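Local coordinates for DNA ligase (Aquifex aeolicus, PDB 3QWU), which probably catalyses ATP-dependent joining of nucleic acid ends through an adenylated intermediate, and binds adenosine and calcium here, at residues G58-L63 against V216-D221; Q165-Q170 against E223-A228; E186-F191 against L205-E210. All coordinates share one frame; numbering follows the deposited sequence. Where two conformers were deposited one is given.

Interaction 1: residues G58-L63 against V216-D221; sequences GRIFLL and VVFKED. With ADN (adenosine), chain C.
Ile60 and Leu63 both lean on the aromatic ring of Phe218, in the mixed sheet of the nucleotidyltransferase (adenylation) domain. Strand 58-60 is an outer strand within the chain; a strand of the second subunit pairs with it antiparallel, so the sheet runs on. Strand 227-231 lies between it and strand 215-220, so this contact spans one strand and is made by side chains alone. Both aliphatic side chains cross the phenylalanine at about a right angle and meet the far end of its ring obliquely. Leu63 comes closer, with CD1 3.6 Å from Phe218 CZ. Its CG lies anti to the backbone N (chi1 -177°), and this brings the branch end to the ring although the CB does not head straight for it. Ile60 uses its longer branch, with CD1 4.1 Å from Phe218 CE2. Ile201 of helix 195-210 and Phe71 also pack on Phe218, so the ring is buried.

Neighbouring residues of the strand face the other way, into the adenosine pocket. Val217 sets CG2 3.6 Å from N1 of the adenine. Glu78 and Asp158 form salt bridges with the amine of Lys219. Its chain is extended beyond CG, and NZ donates a 2.9 Å hydrogen bond to adenosine N1.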
loop_
_atom_site.group_PDB
_atom_site.type_symbol
_atom_site.label_atom_id
_atom_site.label_comp_id
_atom_site.label_asym_id
_atom_site.label_seq_id
_atom_site.Cartn_x
_atom_site.Cartn_y
_atom_site.Cartn_z
ATOM N N GLY A 58 10.342 -18.762 -2.327
ATOM C CA GLY A 58 10.408 -17.558 -3.141
ATOM C C GLY A 58 9.508 -17.603 -4.377
ATOM O O GLY A 58 9.069 -18.673 -4.838
ATOM N N ARG A 59 9.237 -16.419 -4.887
ATOM C CA ARG A 59 8.348 -16.183 -5.976
ATOM C C ARG A 59 9.201 -15.682 -7.117
ATOM O O ARG A 59 9.987 -14.785 -6.917
ATOM C CB ARG A 59 7.343 -15.091 -5.547
ATOM C CG ARG A 59 5.930 -15.172 -6.173
ATOM C CD ARG A 59 4.852 -14.278 -5.477
ATOM N NE ARG A 59 3.864 -14.983 -4.613
ATOM C CZ ARG A 59 3.793 -14.835 -3.268
ATOM N NH1 ARG A 59 2.868 -15.486 -2.574
ATOM N NH2 ARG A 59 4.653 -14.042 -2.573
ATOM N N ILE A 60 9.068 -16.273 -8.300
ATOM C CA ILE A 60 9.552 -15.636 -9.518
ATOM C C ILE A 60 8.396 -14.906 -10.188
ATOM O O ILE A 60 7.208 -15.355 -10.151
ATOM C CB ILE A 60 10.192 -16.603 -10.573
ATOM C CG1 ILE A 60 9.357 -17.850 -10.817
ATOM C CG2 ILE A 60 11.558 -16.995 -10.159
ATOM C CD1 ILE A 60 9.992 -18.886 -11.810
ATOM N N PHE A 61 8.751 -13.803 -10.846
ATOM C CA PHE A 61 7.784 -12.919 -11.514
ATOM C C PHE A 61 7.833 -13.107 -13.021
ATOM O O PHE A 61 6.863 -12.766 -13.719
ATOM C CB PHE A 61 8.079 -11.457 -11.185
ATOM C CG PHE A 61 7.660 -11.019 -9.776
ATOM C CD1 PHE A 61 8.077 -11.719 -8.633
ATOM C CD2 PHE A 61 6.904 -9.851 -9.613
ATOM C CE1 PHE A 61 7.683 -11.292 -7.338
ATOM C CE2 PHE A 61 6.506 -9.403 -8.339
ATOM C CZ PHE A 61 6.909 -10.129 -7.191
ATOM N N LEU A 62 8.954 -13.617 -13.534
ATOM C CA LEU A 62 9.099 -13.873 -14.983
ATOM C C LEU A 62 9.232 -15.354 -15.074
ATOM O O LEU A 62 10.065 -15.950 -14.408
ATOM C CB LEU A 62 10.315 -13.161 -15.593
ATOM C CG LEU A 62 10.124 -11.669 -15.890
ATOM C CD1 LEU A 62 11.408 -10.977 -16.401
ATOM C CD2 LEU A 62 9.008 -11.475 -16.907
ATOM N N LEU A 63 8.341 -15.985 -15.807
ATOM C CA LEU A 63 8.321 -17.448 -15.812
ATOM C C LEU A 63 9.582 -17.942 -16.531
ATOM O O LEU A 63 10.338 -18.747 -15.999
ATOM C CB LEU A 63 7.036 -17.963 -16.472
ATOM C CG LEU A 63 6.732 -19.449 -16.545
ATOM C CD1 LEU A 63 6.875 -20.155 -15.212
ATOM C CD2 LEU A 63 5.269 -19.573 -17.061
ATOM N N VAL A 216 1.676 -22.814 -9.676
ATOM C CA VAL A 216 2.455 -24.014 -9.460
ATOM C C VAL A 216 3.597 -23.736 -8.516
ATOM O O VAL A 216 3.988 -22.573 -8.317
ATOM C CB VAL A 216 3.014 -24.546 -10.820
ATOM C CG1 VAL A 216 1.871 -24.812 -11.783
ATOM C CG2 VAL A 216 4.036 -23.527 -11.422
ATOM N N VAL A 217 4.133 -24.818 -7.932
ATOM C CA VAL A 217 5.441 -24.795 -7.234
ATOM C C VAL A 217 6.463 -25.615 -7.977
ATOM O O VAL A 217 6.210 -26.738 -8.325
ATOM C CB VAL A 217 5.349 -25.370 -5.805
ATOM C CG1 VAL A 217 6.676 -25.197 -5.059
ATOM C CG2 VAL A 217 4.255 -24.691 -5.051
ATOM N N PHE A 218 7.637 -25.044 -8.216
ATOM C CA PHE A 218 8.707 -25.741 -8.902
ATOM C C PHE A 218 9.667 -26.316 -7.858
ATOM O O PHE A 218 10.006 -25.617 -6.913
ATOM C CB PHE A 218 9.454 -24.764 -9.802
ATOM C CG PHE A 218 8.577 -24.066 -10.809
ATOM C CD1 PHE A 218 8.189 -24.713 -11.955
ATOM C CD2 PHE A 218 8.192 -22.745 -10.624
ATOM C CE1 PHE A 218 7.428 -24.099 -12.914
ATOM C CE2 PHE A 218 7.418 -22.127 -11.556
ATOM C CZ PHE A 218 7.028 -22.828 -12.736
ATOM N N LYS A 219 10.074 -27.581 -8.023
ATOM C CA LYS A 219 10.933 -28.317 -7.030
ATOM C C LYS A 219 12.105 -29.042 -7.671
ATOM O O LYS A 219 11.927 -30.044 -8.344
ATOM C CB LYS A 219 10.122 -29.319 -6.221
ATOM C CG LYS A 219 8.877 -28.677 -5.642
ATOM C CD LYS A 219 8.145 -29.457 -4.560
ATOM C CE LYS A 219 6.897 -28.642 -4.085
ATOM N NZ LYS A 219 6.012 -29.377 -3.100
ATOM N N GLU A 220 13.297 -28.497 -7.451
ATOM C CA GLU A 220 14.519 -29.008 -8.047
ATOM C C GLU A 220 14.770 -30.435 -7.613
ATOM O O GLU A 220 14.675 -30.779 -6.450
ATOM C CB GLU A 220 15.738 -28.128 -7.729
ATOM C CG GLU A 220 16.924 -28.335 -8.709
ATOM C CD GLU A 220 18.055 -27.367 -8.406
ATOM O OE1 GLU A 220 18.801 -27.628 -7.462
ATOM O OE2 GLU A 220 18.158 -26.312 -9.053
ATOM N N ASP A 221 15.059 -31.270 -8.595
ATOM C CA ASP A 221 15.204 -32.699 -8.378
ATOM C C ASP A 221 16.662 -32.862 -7.987
ATOM O O ASP A 221 17.485 -33.233 -8.780
ATOM C CB ASP A 221 14.864 -33.411 -9.684
ATOM C CG ASP A 221 14.887 -34.934 -9.565
ATOM O OD1 ASP A 221 14.420 -35.465 -8.533
ATOM O OD2 ASP A 221 15.338 -35.585 -10.545
HETATM O "O5'" ADN C . 4.549 -20.610 0.583
HETATM C "C5'" ADN C . 3.804 -21.353 -0.383
HETATM C "C4'" ADN C . 2.584 -21.977 0.284
HETATM O "O4'" ADN C . 1.687 -22.581 -0.697
HETATM C "C3'" ADN C . 2.996 -23.101 1.225
HETATM O "O3'" ADN C . 3.268 -22.696 2.564
HETATM C "C2'" ADN C . 1.842 -24.093 1.139
HETATM O "O2'" ADN C . 0.981 -23.969 2.258
HETATM C "C1'" ADN C . 1.079 -23.765 -0.142
HETATM N N9 ADN C . 1.136 -24.825 -1.162
HETATM C C8 ADN C . 0.081 -25.180 -1.932
HETATM N N7 ADN C . 0.393 -26.174 -2.799
HETATM C C5 ADN C . 1.709 -26.429 -2.583
HETATM C C6 ADN C . 2.684 -27.340 -3.193
HETATM N N6 ADN C . 2.244 -28.161 -4.187
HETATM N N1 ADN C . 3.957 -27.361 -2.691
HETATM C C2 ADN C . 4.335 -26.507 -1.696
HETATM N N3 ADN C . 3.485 -25.612 -1.115
HETATM C C4 ADN C . 2.193 -25.553 -1.506
#

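Interaction 2: residues Q165-Q170 against E223-A228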
loop_
_atom_site.group_PDB
_atom_site.type_symbol
_atom_site.label_atom_id
_atom_site.label_comp_id
_atom_site.label_asym_id
_atom_site.label_seq_id
_atom_site.Cartn_x
_atom_site.Cartn_y
_atom_site.Cartn_z
ATOM N N GLN A 165 15.289 -30.581 8.977
ATOM C CA GLN A 165 14.855 -29.381 8.277
ATOM C C GLN A 165 14.485 -29.585 6.829
ATOM O O GLN A 165 13.785 -28.781 6.265
ATOM C CB GLN A 165 15.948 -28.319 8.327
ATOM C CG GLN A 165 15.815 -27.401 9.498
ATOM C CD GLN A 165 16.598 -26.168 9.255
ATOM O OE1 GLN A 165 16.113 -25.249 8.593
ATOM N NE2 GLN A 165 17.836 -26.143 9.735
ATOM N N GLY A 166 14.970 -30.636 6.201
ATOM C CA GLY A 166 14.737 -30.772 4.778
ATOM C C GLY A 166 13.471 -31.520 4.460
ATOM O O GLY A 166 12.564 -31.585 5.252
ATOM N N PHE A 167 13.458 -32.089 3.273
ATOM C CA PHE A 167 12.313 -32.651 2.667
ATOM C C PHE A 167 12.656 -34.023 2.086
ATOM O O PHE A 167 13.725 -34.225 1.552
ATOM C CB PHE A 167 11.877 -31.731 1.525
ATOM C CG PHE A 167 11.244 -30.416 1.970
ATOM C CD1 PHE A 167 10.131 -30.402 2.786
ATOM C CD2 PHE A 167 11.700 -29.214 1.475
ATOM C CE1 PHE A 167 9.510 -29.222 3.140
ATOM C CE2 PHE A 167 11.089 -28.005 1.839
ATOM C CZ PHE A 167 9.983 -28.027 2.688
ATOM N N LEU A 168 11.740 -34.974 2.161
ATOM C CA LEU A 168 11.944 -36.197 1.432
ATOM C C LEU A 168 11.988 -35.836 -0.066
ATOM O O LEU A 168 11.382 -34.881 -0.504
ATOM C CB LEU A 168 10.870 -37.237 1.756
ATOM C CG LEU A 168 10.978 -38.003 3.093
ATOM C CD1 LEU A 168 11.181 -37.131 4.377
ATOM C CD2 LEU A 168 9.737 -38.903 3.264
ATOM N N SER A 169 12.771 -36.569 -0.824
ATOM C CA SER A 169 12.920 -36.328 -2.224
ATOM C C SER A 169 11.576 -36.548 -2.928
ATOM O O SER A 169 10.664 -37.140 -2.355
ATOM C CB SER A 169 13.963 -37.291 -2.786
ATOM O OG SER A 169 13.523 -38.605 -2.475
ATOM N N GLN A 170 11.479 -36.099 -4.177
ATOM C CA GLN A 170 10.301 -36.344 -4.967
ATOM C C GLN A 170 9.962 -37.822 -5.089
ATOM O O GLN A 170 8.819 -38.204 -4.895
ATOM C CB GLN A 170 10.395 -35.699 -6.362
ATOM C CG GLN A 170 8.993 -35.615 -7.037
ATOM C CD GLN A 170 8.152 -34.427 -6.542
ATOM O OE1 GLN A 170 8.661 -33.527 -5.902
ATOM N NE2 GLN A 170 6.887 -34.396 -6.918
ATOM N N GLU A 223 19.822 -32.477 -4.486
ATOM C CA GLU A 223 20.134 -32.402 -3.055
ATOM C C GLU A 223 19.722 -31.068 -2.417
ATOM O O GLU A 223 19.080 -31.047 -1.394
ATOM C CB GLU A 223 21.618 -32.697 -2.768
ATOM C CG GLU A 223 21.906 -34.159 -2.404
ATOM C CD GLU A 223 21.137 -34.653 -1.180
ATOM O OE1 GLU A 223 20.988 -33.873 -0.204
ATOM O OE2 GLU A 223 20.693 -35.831 -1.193
ATOM N N ARG A 224 20.077 -29.961 -3.000
ATOM C CA ARG A 224 19.683 -28.714 -2.379
ATOM C C ARG A 224 18.155 -28.504 -2.517
ATOM O O ARG A 224 17.537 -27.831 -1.704
ATOM C CB ARG A 224 20.505 -27.552 -2.932
ATOM C CG ARG A 224 20.226 -27.234 -4.379
ATOM C CD ARG A 224 20.728 -25.871 -4.730
ATOM N NE ARG A 224 20.196 -25.469 -6.021
ATOM C CZ ARG A 224 20.587 -24.395 -6.697
ATOM N NH1 ARG A 224 20.008 -24.115 -7.870
ATOM N NH2 ARG A 224 21.540 -23.599 -6.208
ATOM N N ASN A 225 17.547 -29.149 -3.512
ATOM C CA ASN A 225 16.089 -29.219 -3.634
ATOM C C ASN A 225 15.406 -27.833 -3.599
ATOM O O ASN A 225 14.439 -27.615 -2.879
ATOM C CB ASN A 225 15.550 -30.133 -2.524
ATOM C CG ASN A 225 14.064 -30.448 -2.663
ATOM O OD1 ASN A 225 13.408 -30.676 -1.670
ATOM N ND2 ASN A 225 13.547 -30.468 -3.874
ATOM N N LYS A 226 15.936 -26.911 -4.383
ATOM C CA LYS A 226 15.508 -25.550 -4.338
ATOM C C LYS A 226 14.079 -25.501 -4.884
ATOM O O LYS A 226 13.700 -26.263 -5.813
ATOM C CB LYS A 226 16.491 -24.667 -5.113
ATOM C CG LYS A 226 16.029 -23.240 -5.512
ATOM C CD LYS A 226 17.106 -22.168 -5.138
ATOM C CE LYS A 226 17.207 -21.021 -6.099
ATOM N NZ LYS A 226 18.249 -21.171 -7.146
ATOM N N ARG A 227 13.288 -24.638 -4.246
ATOM C CA ARG A 227 11.899 -24.413 -4.614
ATOM C C ARG A 227 11.637 -22.991 -5.067
ATOM O O ARG A 227 12.340 -22.050 -4.663
ATOM C CB ARG A 227 11.013 -24.674 -3.405
ATOM C CG ARG A 227 10.833 -26.108 -3.100
ATOM C CD ARG A 227 11.478 -26.541 -1.787
ATOM N NE ARG A 227 11.399 -27.989 -1.814
ATOM C CZ ARG A 227 10.293 -28.689 -1.554
ATOM N NH1 ARG A 227 9.171 -28.090 -1.123
ATOM N NH2 ARG A 227 10.322 -30.008 -1.688
ATOM N N ALA A 228 10.590 -22.851 -5.876
ATOM C CA ALA A 228 10.109 -21.534 -6.345
ATOM C C ALA A 228 8.674 -21.626 -6.787
ATOM O O ALA A 228 8.261 -22.627 -7.301
ATOM C CB ALA A 228 10.969 -20.997 -7.466
HETATM O O HOH W 1 11.469 -33.032 -2.385
#
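Phe167 presents one ring face to the guanidinium of Arg227, and the two flat groups stack. The segment 165-170 that carries it links strand 153-161 to helix 170-180. The ring and guanidinium planes are 22° apart, with centres 3.9 Å from each other. This is an off-centre cation-pi contact: Phe167 CD2 sits over the middle of the guanidinium, 3.4 Å from Arg227 CZ, while Arg227 NH1 lies above the ring toward its rim. Tyr54 and Pro55 also touch Phe167.

At Leu168 the backbone takes over. Its O accepts a 2.6 Å hydrogen bond from a water, which also donates to Asn225 OD1. That oxygen further accepts a 3.2 Å bond from Arg227 NH2, tilted 24° from the carbonyl plane, and a weak one from Arg227 NE. The other end of the amide is held by the backbone O of Glu220, which accepts from Asn225 ND2. Next, Ser169 caps the start of helix 170-180.

Arg227 NH1 forms a salt bridge with Asp158, which also pairs with Lys219 of the adenosine pocket. A leucine at Arg227 would probably leave Asp158 without one of its cationic mates and Phe167 without its flat partner. Stack, salt bridge and amide together fix the guanidinium's rotation, and Asp158 probably offsets part of the positive charge gathered beside the pocket.

Interaction 3: residues E186-F191 against L205-E210; sequences EILGRF and LKRFNE
Leu188 and Phe208 meet where helix 195-210 packs against strand 187-191, an outer strand, within this chain, of the mixed sheet in the adenylation domain. The helix follows the strand in sequence and lies over one face of the sheet.

The apolar contact is small. Leu188 and Phe208 point at each other between strand and helix, and Leu188 CD2 comes 4.0 Å from Phe208 CZ, oblique to the ring. On the same face of the sheet, Val216 of strand 215-220, which lies beyond strand 75-80, packs on Phe208, and Ile204 of the helix touches Leu188.

Polar groups also touch this pair. At the edge of the Phe208 ring, near its plane, is Glu186 OE1, 3.8 Å from Phe208 CZ. The carboxylate and ring planes are turned 47° apart. Glu186 reaches this position with CG anti to its N (chi1 169°) and the chain extended. Arg213 makes a long, weak ion pair with OE1, and Glu186 OE2 lies 4.7 Å from Arg207 NH2, not in contact.

Arg207 bends at chi3 (71°) and runs alongside Leu188, the two pointing opposite ways. The leucine meets the edge of the guanidinium, with Leu188 CD1 4.0 Å from Arg207 NH2.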
loop_
_atom_site.group_PDB
_atom_site.type_symbol
_atom_site.label_atom_id
_atom_site.label_comp_id
_atom_site.label_asym_id
_atom_site.label_seq_id
_atom_site.Cartn_x
_atom_site.Cartn_y
_atom_site.Cartn_z
ATOM N N GLU A 186 -1.779 -32.077 -7.609
ATOM C CA GLU A 186 -1.574 -32.583 -8.961
ATOM C C GLU A 186 -0.100 -32.450 -9.300
ATOM O O GLU A 186 0.496 -31.423 -9.004
ATOM C CB GLU A 186 -2.430 -31.810 -10.001
ATOM C CG GLU A 186 -2.043 -32.142 -11.487
ATOM C CD GLU A 186 -2.896 -31.470 -12.551
ATOM O OE1 GLU A 186 -3.645 -30.553 -12.211
ATOM O OE2 GLU A 186 -2.809 -31.844 -13.754
ATOM N N ILE A 187 0.488 -33.475 -9.954
ATOM C CA ILE A 187 1.870 -33.416 -10.385
ATOM C C ILE A 187 1.839 -33.248 -11.886
ATOM O O ILE A 187 1.236 -34.076 -12.589
ATOM C CB ILE A 187 2.644 -34.660 -10.081
ATOM C CG1 ILE A 187 2.483 -35.113 -8.615
ATOM C CG2 ILE A 187 4.149 -34.459 -10.427
ATOM C CD1 ILE A 187 3.500 -34.509 -7.575
ATOM N N LEU A 188 2.465 -32.175 -12.393
ATOM C CA LEU A 188 2.443 -31.890 -13.837
ATOM C C LEU A 188 3.535 -32.621 -14.593
ATOM O O LEU A 188 3.373 -32.915 -15.779
ATOM C CB LEU A 188 2.568 -30.397 -14.109
ATOM C CG LEU A 188 1.330 -29.553 -13.832
ATOM C CD1 LEU A 188 0.106 -30.096 -14.627
ATOM C CD2 LEU A 188 1.023 -29.368 -12.300
ATOM N N GLY A 189 4.631 -32.901 -13.877
ATOM C CA GLY A 189 5.715 -33.700 -14.373
ATOM C C GLY A 189 7.062 -33.065 -14.059
ATOM O O GLY A 189 7.177 -32.140 -13.225
ATOM N N ARG A 190 8.080 -33.596 -14.726
ATOM C CA ARG A 190 9.479 -33.273 -14.508
ATOM C C ARG A 190 9.985 -32.561 -15.727
ATOM O O ARG A 190 9.833 -33.061 -16.842
ATOM C CB ARG A 190 10.260 -34.572 -14.328
ATOM C CG ARG A 190 11.714 -34.384 -14.054
ATOM C CD ARG A 190 12.275 -35.659 -13.622
ATOM N NE ARG A 190 13.571 -35.505 -12.996
ATOM C CZ ARG A 190 14.708 -35.444 -13.654
ATOM N NH1 ARG A 190 14.707 -35.488 -14.980
ATOM N NH2 ARG A 190 15.851 -35.314 -12.977
ATOM N N PHE A 191 10.586 -31.396 -15.524
ATOM C CA PHE A 191 10.874 -30.489 -16.641
ATOM C C PHE A 191 12.254 -29.917 -16.534
ATOM O O PHE A 191 12.859 -29.963 -15.461
ATOM C CB PHE A 191 9.866 -29.324 -16.686
ATOM C CG PHE A 191 8.463 -29.752 -17.006
ATOM C CD1 PHE A 191 8.048 -29.884 -18.319
ATOM C CD2 PHE A 191 7.559 -30.029 -15.990
ATOM C CE1 PHE A 191 6.747 -30.320 -18.614
ATOM C CE2 PHE A 191 6.266 -30.428 -16.271
ATOM C CZ PHE A 191 5.858 -30.578 -17.575
ATOM N N LEU A 205 0.405 -23.057 -17.303
ATOM C CA LEU A 205 -0.047 -21.838 -16.594
ATOM C C LEU A 205 -1.178 -21.107 -17.275
ATOM O O LEU A 205 -2.062 -20.625 -16.597
ATOM C CB LEU A 205 1.123 -20.895 -16.251
ATOM C CG LEU A 205 1.825 -21.543 -15.022
ATOM C CD1 LEU A 205 3.198 -21.146 -15.045
ATOM C CD2 LEU A 205 1.145 -21.219 -13.627
ATOM N N LYS A 206 -1.186 -21.090 -18.585
ATOM C CA LYS A 206 -2.262 -20.526 -19.342
ATOM C C LYS A 206 -3.547 -21.293 -19.037
ATOM O O LYS A 206 -4.584 -20.697 -18.837
ATOM C CB LYS A 206 -1.943 -20.644 -20.848
ATOM C CG LYS A 206 -3.021 -20.081 -21.769
ATOM C CD LYS A 206 -2.931 -20.659 -23.142
ATOM C CE LYS A 206 -3.873 -19.968 -24.119
ATOM N NZ LYS A 206 -4.928 -20.889 -24.658
ATOM N N ARG A 207 -3.463 -22.629 -18.999
ATOM C CA ARG A 207 -4.636 -23.477 -18.745
ATOM C C ARG A 207 -5.161 -23.296 -17.285
ATOM O O ARG A 207 -6.319 -23.001 -17.016
ATOM C CB ARG A 207 -4.300 -24.938 -19.071
ATOM C CG ARG A 207 -5.513 -25.858 -18.963
ATOM C CD ARG A 207 -5.229 -27.290 -19.274
ATOM N NE ARG A 207 -4.428 -27.981 -18.273
ATOM C CZ ARG A 207 -3.136 -28.252 -18.365
ATOM N NH1 ARG A 207 -2.419 -27.904 -19.420
ATOM N NH2 ARG A 207 -2.561 -28.920 -17.390
ATOM N N PHE A 208 -4.246 -23.367 -16.343
ATOM C CA PHE A 208 -4.570 -23.185 -14.948
ATOM C C PHE A 208 -5.258 -21.853 -14.730
ATOM O O PHE A 208 -6.242 -21.709 -13.973
ATOM C CB PHE A 208 -3.213 -23.240 -14.159
ATOM C CG PHE A 208 -2.876 -24.571 -13.631
ATOM C CD1 PHE A 208 -3.314 -25.693 -14.250
ATOM C CD2 PHE A 208 -2.144 -24.690 -12.474
ATOM C CE1 PHE A 208 -3.051 -26.950 -13.720
ATOM C CE2 PHE A 208 -1.829 -25.951 -11.934
ATOM C CZ PHE A 208 -2.270 -27.081 -12.564
ATOM N N ASN A 209 -4.674 -20.840 -15.356
ATOM C CA ASN A 209 -5.175 -19.494 -15.230
ATOM C C ASN A 209 -6.590 -19.474 -15.762
ATOM O O ASN A 209 -7.449 -18.938 -15.141
ATOM C CB ASN A 209 -4.324 -18.446 -15.999
ATOM C CG ASN A 209 -4.835 -16.989 -15.740
ATOM O OD1 ASN A 209 -4.979 -16.556 -14.602
ATOM N ND2 ASN A 209 -5.219 -16.331 -16.766
ATOM N N GLU A 210 -6.815 -20.058 -16.931
ATOM C CA GLU A 210 -8.164 -20.140 -17.447
ATOM C C GLU A 210 -9.055 -20.966 -16.579
ATOM O O GLU A 210 -10.237 -20.701 -16.537
ATOM C CB GLU A 210 -8.173 -20.699 -18.874
ATOM C CG GLU A 210 -7.543 -19.762 -19.919
ATOM C CD GLU A 210 -7.147 -20.463 -21.222
ATOM O OE1 GLU A 210 -7.285 -21.689 -21.325
ATOM O OE2 GLU A 210 -6.668 -19.810 -22.171
#

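All three interactions reach the same mixed sheet. Interaction 1 is buried and purely apolar between its segments, joining strands separated by strand 227-231. Interaction 2 is a surface contact of stacked, charged and water-bridged groups, tying a loop to the start of that intervening strand. Interaction 3 is partly buried and mixes apolar and charged groups where a helix meets an outer strand. Interactions 1 and 2 share neighbouring strands, with Phe218 N probably bonded to Ala228 O, and both lie beside adenosine. Helix 195-210 of interaction 3 also packs on interaction 1, where Leu63 meets Leu205, and a salt bridge from Asp221 to Arg190 joins them again. Interactions 2 and 3 barely touch, at Gln170 and Ile187.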